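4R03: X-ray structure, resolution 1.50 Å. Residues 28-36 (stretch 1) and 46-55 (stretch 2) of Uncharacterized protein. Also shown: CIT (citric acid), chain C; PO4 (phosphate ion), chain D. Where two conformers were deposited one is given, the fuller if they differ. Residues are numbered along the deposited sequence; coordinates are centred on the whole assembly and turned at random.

Stretch 1 (28-36) LNKQVRYEF
Stretch 2, residues 46-55: EKKAFRWDRT

Antiparallel pairing fixes a strand's neighbours through its backbone and leaves the side chains to furnish two distinct faces. Here strands 28-36 and 46-53, extended (phi near -120°, psi near 135°) across Arg-33 to Phe-36 and Lys-47 to Phe-50, with Gln-31 breaking the pattern at psi -55°, run at 155°; the two stretches bury 713 Å², both sides summed. Glu-46 opens stretch 2, its O accepting a CA-H...O contact from Phe-36 CA (3.4 Å). Lys-47, all-trans, lies opposite Phe-36, on the face shared by Tyr-34 and Ala-49; its long chain carries NZ over the Tyr-34 ring, 4.4 Å from the centroid, a cation-pi contact. Lys-48 pairs with Glu-35 through two hydrogen bonds, N to Glu-35 O and O to Glu-35 N, each 2.9 Å. Small Ala-49 pairs with Tyr-34 (m), Ala-49 CB to Tyr-34 CD1 3.8 Å. Phe-50 (m) repeats the pair of hydrogen bonds with Arg-33: N to Arg-33 O, 2.8 Å; O to Arg-33 N, 3.1 Å. On this other face Phe-50 CE1 meets Glu-35 CD at 3.6 Å, while Glu-35 OE2 salt-bridges Arg-33 NE (2.9 Å). Beyond Arg-51 (p) the strands part, and a water links Trp-52 N (3.0 Å) to Gln-31 O (2.7 Å). Trp-52 (t) offers its indole face to Lys-30: CD lies 3.5 Å and NZ 4.0 Å from the six-membered ring centroid. Finally, citrate joins Arg-54 NH2 (2.8 Å to O5) to Lys-30 N (2.9 Å to O1).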

# COMPACT_ATOMS: atom_id res chain seq x y z
N LEU A 28 -0.04 10.13 19.40
CA LEU A 28 0.55 9.08 18.52
C LEU A 28 -0.55 8.15 18.11
O LEU A 28 -1.22 7.56 18.99
CB LEU A 28 1.65 8.30 19.24
CG LEU A 28 2.24 7.11 18.50
CD1 LEU A 28 3.12 7.61 17.42
CD2 LEU A 28 3.12 6.26 19.44
N ASN A 29 -0.81 8.06 16.80
CA ASN A 29 -1.91 7.22 16.31
C ASN A 29 -1.51 6.49 15.06
O ASN A 29 -0.92 7.06 14.14
CB ASN A 29 -3.15 8.03 16.03
CG ASN A 29 -3.80 8.56 17.28
OD1 ASN A 29 -4.63 7.86 17.97
ND2 ASN A 29 -3.48 9.77 17.60
N LYS A 30 -1.91 5.24 14.98
CA LYS A 30 -1.76 4.50 13.75
C LYS A 30 -2.53 5.12 12.65
O LYS A 30 -3.74 5.48 12.78
CB LYS A 30 -2.23 3.03 13.93
CG LYS A 30 -1.26 2.23 14.78
CD LYS A 30 -1.82 0.85 15.22
CE LYS A 30 -0.73 0.09 15.86
NZ LYS A 30 -1.25 -1.29 16.28
N GLN A 31 -1.89 5.31 11.50
CA GLN A 31 -2.55 5.91 10.36
C GLN A 31 -2.85 4.92 9.26
O GLN A 31 -3.99 4.84 8.78
CB GLN A 31 -1.71 7.06 9.75
CG GLN A 31 -2.40 7.82 8.68
CD GLN A 31 -1.52 8.87 8.15
OE1 GLN A 31 -0.43 8.57 7.67
NE2 GLN A 31 -1.96 10.11 8.16
N VAL A 32 -1.85 4.19 8.77
CA VAL A 32 -2.05 3.28 7.66
C VAL A 32 -1.03 2.16 7.75
O VAL A 32 0.08 2.39 8.25
CB VAL A 32 -2.01 4.02 6.28
CG1 VAL A 32 -0.70 4.77 6.06
CG2 VAL A 32 -2.29 3.12 5.14
N ARG A 33 -1.39 0.97 7.29
CA ARG A 33 -0.52 -0.19 7.16
C ARG A 33 -0.55 -0.66 5.71
O ARG A 33 -1.58 -0.79 5.11
CB ARG A 33 -0.99 -1.33 8.06
CG ARG A 33 -0.22 -2.64 7.90
CD ARG A 33 -0.81 -3.71 8.81
NE ARG A 33 -0.12 -4.99 8.54
CZ ARG A 33 0.95 -5.39 9.18
NH1 ARG A 33 1.43 -4.72 10.21
NH2 ARG A 33 1.50 -6.52 8.79
N TYR A 34 0.65 -0.88 5.16
CA TYR A 34 0.82 -1.38 3.81
C TYR A 34 1.41 -2.78 3.88
O TYR A 34 2.33 -3.06 4.68
CB TYR A 34 1.74 -0.50 3.02
CG TYR A 34 1.31 0.93 2.91
CD1 TYR A 34 0.20 1.26 2.19
CD2 TYR A 34 2.03 1.94 3.49
CE1 TYR A 34 -0.18 2.57 2.07
CE2 TYR A 34 1.63 3.28 3.41
CZ TYR A 34 0.54 3.60 2.62
OH TYR A 34 0.13 4.93 2.51
N GLU A 35 0.94 -3.67 3.03
CA GLU A 35 1.51 -5.02 2.87
C GLU A 35 1.81 -5.22 1.40
O GLU A 35 1.01 -4.81 0.53
CB GLU A 35 0.55 -6.07 3.36
CG GLU A 35 0.26 -5.98 4.85
CD GLU A 35 -0.60 -7.11 5.39
OE1 GLU A 35 -1.18 -7.86 4.60
OE2 GLU A 35 -0.75 -7.15 6.66
N PHE A 36 2.92 -5.88 1.11
CA PHE A 36 3.43 -6.01 -0.26
C PHE A 36 3.64 -7.46 -0.62
O PHE A 36 4.14 -8.27 0.18
CB PHE A 36 4.77 -5.27 -0.42
CG PHE A 36 4.73 -3.83 -0.07
CD1 PHE A 36 4.35 -2.88 -1.02
CD2 PHE A 36 4.97 -3.39 1.22
CE1 PHE A 36 4.28 -1.53 -0.68
CE2 PHE A 36 4.88 -2.07 1.56
CZ PHE A 36 4.52 -1.13 0.61
N GLU A 46 1.54 -6.53 -5.80
CA GLU A 46 0.35 -6.15 -5.10
C GLU A 46 0.71 -5.34 -3.85
O GLU A 46 1.65 -5.70 -3.16
CB GLU A 46 -0.46 -7.37 -4.72
CG GLU A 46 -1.84 -7.03 -4.13
CD GLU A 46 -2.42 -8.17 -3.33
OE1 GLU A 46 -3.03 -9.09 -3.91
OE2 GLU A 46 -2.24 -8.14 -2.09
N LYS A 47 -0.03 -4.26 -3.63
CA LYS A 47 0.09 -3.41 -2.43
C LYS A 47 -1.31 -3.34 -1.83
O LYS A 47 -2.26 -2.93 -2.51
CB LYS A 47 0.62 -2.05 -2.73
CG LYS A 47 0.64 -1.03 -1.60
CD LYS A 47 1.13 0.30 -2.09
CE LYS A 47 1.33 1.28 -0.99
NZ LYS A 47 1.91 2.52 -1.53
N LYS A 48 -1.46 -3.73 -0.58
CA LYS A 48 -2.70 -3.56 0.16
C LYS A 48 -2.51 -2.54 1.25
O LYS A 48 -1.48 -2.56 1.93
CB LYS A 48 -3.14 -4.85 0.78
CG LYS A 48 -3.75 -5.80 -0.15
CD LYS A 48 -4.30 -6.99 0.72
CE LYS A 48 -4.76 -8.08 -0.14
NZ LYS A 48 -5.46 -9.08 0.66
N ALA A 49 -3.45 -1.64 1.39
CA ALA A 49 -3.43 -0.60 2.40
C ALA A 49 -4.59 -0.88 3.36
O ALA A 49 -5.73 -1.18 2.90
CB ALA A 49 -3.57 0.77 1.83
N PHE A 50 -4.32 -0.77 4.67
CA PHE A 50 -5.29 -0.96 5.73
C PHE A 50 -5.41 0.32 6.54
O PHE A 50 -4.41 0.99 6.82
CB PHE A 50 -4.84 -2.08 6.66
CG PHE A 50 -4.65 -3.42 6.01
CD1 PHE A 50 -3.51 -3.69 5.25
CD2 PHE A 50 -5.62 -4.43 6.14
CE1 PHE A 50 -3.33 -4.92 4.65
CE2 PHE A 50 -5.43 -5.64 5.52
CZ PHE A 50 -4.29 -5.89 4.78
N ARG A 51 -6.64 0.62 6.97
CA ARG A 51 -6.91 1.72 7.90
C ARG A 51 -6.98 1.12 9.32
O ARG A 51 -7.28 -0.06 9.51
CB ARG A 51 -8.20 2.46 7.55
CG ARG A 51 -9.44 1.61 7.67
CD ARG A 51 -10.70 2.46 7.28
NE ARG A 51 -11.85 1.58 7.36
CZ ARG A 51 -12.48 1.29 8.48
NH1 ARG A 51 -12.17 1.91 9.59
NH2 ARG A 51 -13.51 0.44 8.46
N TRP A 52 -6.73 1.98 10.29
CA TRP A 52 -6.79 1.56 11.70
C TRP A 52 -8.18 1.95 12.20
O TRP A 52 -8.53 3.13 12.33
CB TRP A 52 -5.71 2.17 12.54
CG TRP A 52 -5.71 1.74 13.94
CD1 TRP A 52 -6.07 2.51 15.00
CD2 TRP A 52 -5.34 0.46 14.46
NE1 TRP A 52 -5.94 1.79 16.15
CE2 TRP A 52 -5.48 0.53 15.86
CE3 TRP A 52 -4.91 -0.74 13.89
CZ2 TRP A 52 -5.19 -0.55 16.66
CZ3 TRP A 52 -4.62 -1.77 14.68
CH2 TRP A 52 -4.81 -1.70 16.07
N ASP A 53 -8.97 0.94 12.52
CA ASP A 53 -10.29 1.18 13.11
C ASP A 53 -10.18 1.33 14.63
O ASP A 53 -9.84 0.41 15.34
CB ASP A 53 -11.23 0.07 12.68
CG ASP A 53 -12.64 0.28 13.19
OD1 ASP A 53 -12.78 0.31 14.43
OD2 ASP A 53 -13.56 0.45 12.35
N ARG A 54 -10.43 2.54 15.11
CA ARG A 54 -10.23 2.86 16.53
C ARG A 54 -11.41 2.37 17.37
O ARG A 54 -11.22 2.21 18.58
CB ARG A 54 -10.08 4.37 16.76
CG ARG A 54 -8.91 4.98 15.95
CD ARG A 54 -8.77 6.48 16.19
NE ARG A 54 -8.27 6.71 17.54
CZ ARG A 54 -8.30 7.89 18.18
NH1 ARG A 54 -8.86 8.93 17.61
NH2 ARG A 54 -7.82 8.00 19.41
N THR A 55 -12.54 2.14 16.75
CA THR A 55 -13.72 1.56 17.48
C THR A 55 -13.43 0.15 17.96
O THR A 55 -13.72 -0.21 19.13
CB THR A 55 -14.90 1.57 16.62
OG1 THR A 55 -15.18 2.92 16.26
CG2 THR A 55 -16.12 1.04 17.32
C1 CIT C . -4.24 4.49 17.84
O1 CIT C . -3.18 4.10 17.27
O2 CIT C . -5.21 5.15 17.27
C2 CIT C . -4.21 4.17 19.34
C3 CIT C . -5.49 3.49 19.88
O7 CIT C . -5.84 2.39 19.02
C4 CIT C . -5.24 2.99 21.33
C5 CIT C . -6.54 2.76 22.07
O3 CIT C . -6.99 3.64 22.85
O4 CIT C . -7.20 1.71 21.92
C6 CIT C . -6.69 4.43 19.79
O5 CIT C . -6.57 5.60 20.23
O6 CIT C . -7.75 4.05 19.26
P PO4 D . 1.03 -3.15 14.02
O1 PO4 D . 1.11 -3.64 12.59
O2 PO4 D . -0.41 -3.06 14.35
O3 PO4 D . 1.71 -1.79 14.26
O4 PO4 D . 1.74 -4.15 14.90
O HOH W 1 -6.43 4.90 9.90
O HOH W 2 -0.33 -7.38 -0.32